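Local structure of putative oxidoreductase (Salmonella enterica subsp. enterica serovar Typhimurium, 3NX4) at the interface of chains A and B. The protein binds NADP and probably acts as an NADPH-dependent acryloyl-CoA reductase of the medium-chain dehydrogenase/reductase family. Sequence-based numbering; all coordinates share one arbitrary frame. Chains: chain A/B, Putative oxidoreductase.

The interface of chains A and B. Residues chain A 239-241, 262-266; chain B 255-256, 259-261.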
# COMPACT_ATOMS: atom_id res chain seq x y z
N ALA A 239 4.17 2.51 -6.53
CA ALA A 239 3.93 1.82 -7.79
C ALA A 239 3.19 2.73 -8.75
O ALA A 239 2.14 3.29 -8.39
CB ALA A 239 3.12 0.54 -7.54
N CYS A 240 3.70 2.86 -9.97
CA CYS A 240 3.07 3.75 -10.94
C CYS A 240 2.91 3.14 -12.33
O CYS A 240 2.33 3.77 -13.22
CB CYS A 240 3.86 5.06 -11.04
SG CYS A 240 5.48 4.82 -11.86
N GLY A 241 3.42 1.92 -12.53
CA GLY A 241 3.50 1.40 -13.88
C GLY A 241 2.98 -0.00 -14.16
O GLY A 241 2.50 -0.72 -13.26
N LEU A 262 2.07 -0.45 0.11
CA LEU A 262 2.08 -0.30 -1.35
C LEU A 262 1.25 0.93 -1.68
O LEU A 262 0.02 0.91 -1.57
CB LEU A 262 1.53 -1.55 -2.04
CG LEU A 262 1.30 -1.49 -3.56
CD1 LEU A 262 2.61 -1.19 -4.31
CD2 LEU A 262 0.69 -2.80 -4.04
N GLN A 263 1.92 2.02 -2.05
CA GLN A 263 1.25 3.26 -2.40
C GLN A 263 1.13 3.40 -3.92
O GLN A 263 2.13 3.52 -4.63
CB GLN A 263 2.01 4.46 -1.86
CG GLN A 263 1.38 5.80 -2.29
CD GLN A 263 -0.01 6.01 -1.68
OE1 GLN A 263 -0.16 6.07 -0.46
NE2 GLN A 263 -1.03 6.09 -2.53
N GLY A 264 -0.10 3.36 -4.42
CA GLY A 264 -0.32 3.61 -5.83
C GLY A 264 -0.12 5.09 -6.12
O GLY A 264 -0.45 5.94 -5.29
N VAL A 265 0.41 5.39 -7.29
CA VAL A 265 0.64 6.78 -7.68
C VAL A 265 -0.00 7.04 -9.03
O VAL A 265 0.36 6.41 -10.02
CB VAL A 265 2.15 7.07 -7.80
CG1 VAL A 265 2.39 8.44 -8.42
CG2 VAL A 265 2.81 6.98 -6.43
N ASP A 266 -0.97 7.95 -9.06
CA ASP A 266 -1.60 8.40 -10.30
C ASP A 266 -1.16 9.83 -10.60
O ASP A 266 -1.22 10.69 -9.72
CB ASP A 266 -3.13 8.39 -10.18
CG ASP A 266 -3.81 9.20 -11.28
OD1 ASP A 266 -3.65 8.83 -12.46
OD2 ASP A 266 -4.49 10.21 -10.98
N PHE B 255 -4.05 0.86 -7.98
CA PHE B 255 -2.91 1.62 -7.48
C PHE B 255 -2.50 2.75 -8.42
O PHE B 255 -2.42 3.91 -8.00
CB PHE B 255 -1.75 0.67 -7.19
CG PHE B 255 -2.12 -0.41 -6.23
CD1 PHE B 255 -2.17 -0.14 -4.87
CD2 PHE B 255 -2.47 -1.68 -6.69
CE1 PHE B 255 -2.54 -1.13 -3.97
CE2 PHE B 255 -2.85 -2.67 -5.79
CZ PHE B 255 -2.88 -2.40 -4.43
N ILE B 256 -2.27 2.43 -9.68
CA ILE B 256 -1.71 3.41 -10.61
C ILE B 256 -2.76 4.30 -11.26
O ILE B 256 -2.44 5.36 -11.79
CB ILE B 256 -0.82 2.72 -11.68
CG1 ILE B 256 -1.68 2.02 -12.73
CG2 ILE B 256 0.13 1.75 -11.01
CD1 ILE B 256 -0.87 1.43 -13.89
N ASN B 259 -4.75 5.76 -7.37
CA ASN B 259 -3.91 6.28 -6.30
C ASN B 259 -4.27 5.65 -4.94
O ASN B 259 -4.26 6.31 -3.91
CB ASN B 259 -4.06 7.81 -6.23
CG ASN B 259 -2.84 8.51 -5.68
OD1 ASN B 259 -1.91 8.83 -6.42
ND2 ASN B 259 -2.82 8.74 -4.37
N VAL B 260 -4.59 4.36 -4.96
CA VAL B 260 -4.98 3.65 -3.74
C VAL B 260 -3.76 3.22 -2.94
O VAL B 260 -2.71 2.88 -3.52
CB VAL B 260 -5.84 2.41 -4.08
CG1 VAL B 260 -6.02 1.50 -2.86
CG2 VAL B 260 -7.18 2.84 -4.67
N ARG B 261 -3.88 3.25 -1.61
CA ARG B 261 -2.84 2.75 -0.73
C ARG B 261 -3.26 1.43 -0.09
O ARG B 261 -4.33 1.35 0.49
CB ARG B 261 -2.53 3.76 0.38
CG ARG B 261 -1.52 3.23 1.41
CD ARG B 261 -1.33 4.20 2.57
NE ARG B 261 -0.72 5.45 2.14
CZ ARG B 261 -0.42 6.45 2.96
NH1 ARG B 261 -0.68 6.36 4.26
NH2 ARG B 261 0.15 7.55 2.48
O HOH W 1 -3.52 7.12 -1.11
O HOH W 2 -1.46 11.74 -7.38
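In this two-fold symmetric contact between identical chains, edge strands meet antiparallel, an arrangement that can extend a nucleotide-binding sheet from one subunit into the next. The backbones of A:Gln263 and B:Arg261 pair as an antiparallel beta bridge, and beside this pair A:Gly264 N donates to B:Val260 O at 2.8 Å, approaching from above the carbonyl plane. The tightly packed part is apolar. A:Leu262, its CG anti to the backbone N (chi1 172°), crosses B:Phe255 at about a right angle and lays CD2 over one ring face, 3.7 Å from the centroid, offset toward the rim. B:Phe255 CB packs on A:Gly264 CA at 3.5 Å. Next to it B:Ile256 turns CG2 onto backbone, 3.4 Å from A:Cys240 C, the carbonyl carbon.

The polar side is looser and carries water. A:Gln263 bends at chi2 (66°), so its amide folds back and NE2 donates to its neighbour A:Gly264 O, in plane and on a lone pair. That bond should fix the amide's rotation and point OE1 at B:Arg261, whose NE donates nearly along the C=O axis at 2.7 Å, almost straight (169° at H), with the amide and guanidinium planes steeply inclined. Water 1 joins A:Gln263 NE2 to B:Asn259 O. B:Asn259 OD1 takes A:Asp266 N on a lone pair at 2.9 Å, while water 2 links the same OD1 to A:Asp266 O.

In the fold, strand 261-264 of each chain forms the seam. Helix 253-258 of chain B supplies B:Phe255, packed on that strand of chain A, and B:Ile256, set against the end of strand 235-239 and the following loop. A:Cys240, A:Val265 and B:Ile256 are NADP-binding residues, so the probable dimer seam borders the cofactor site, which a partner chain may help line.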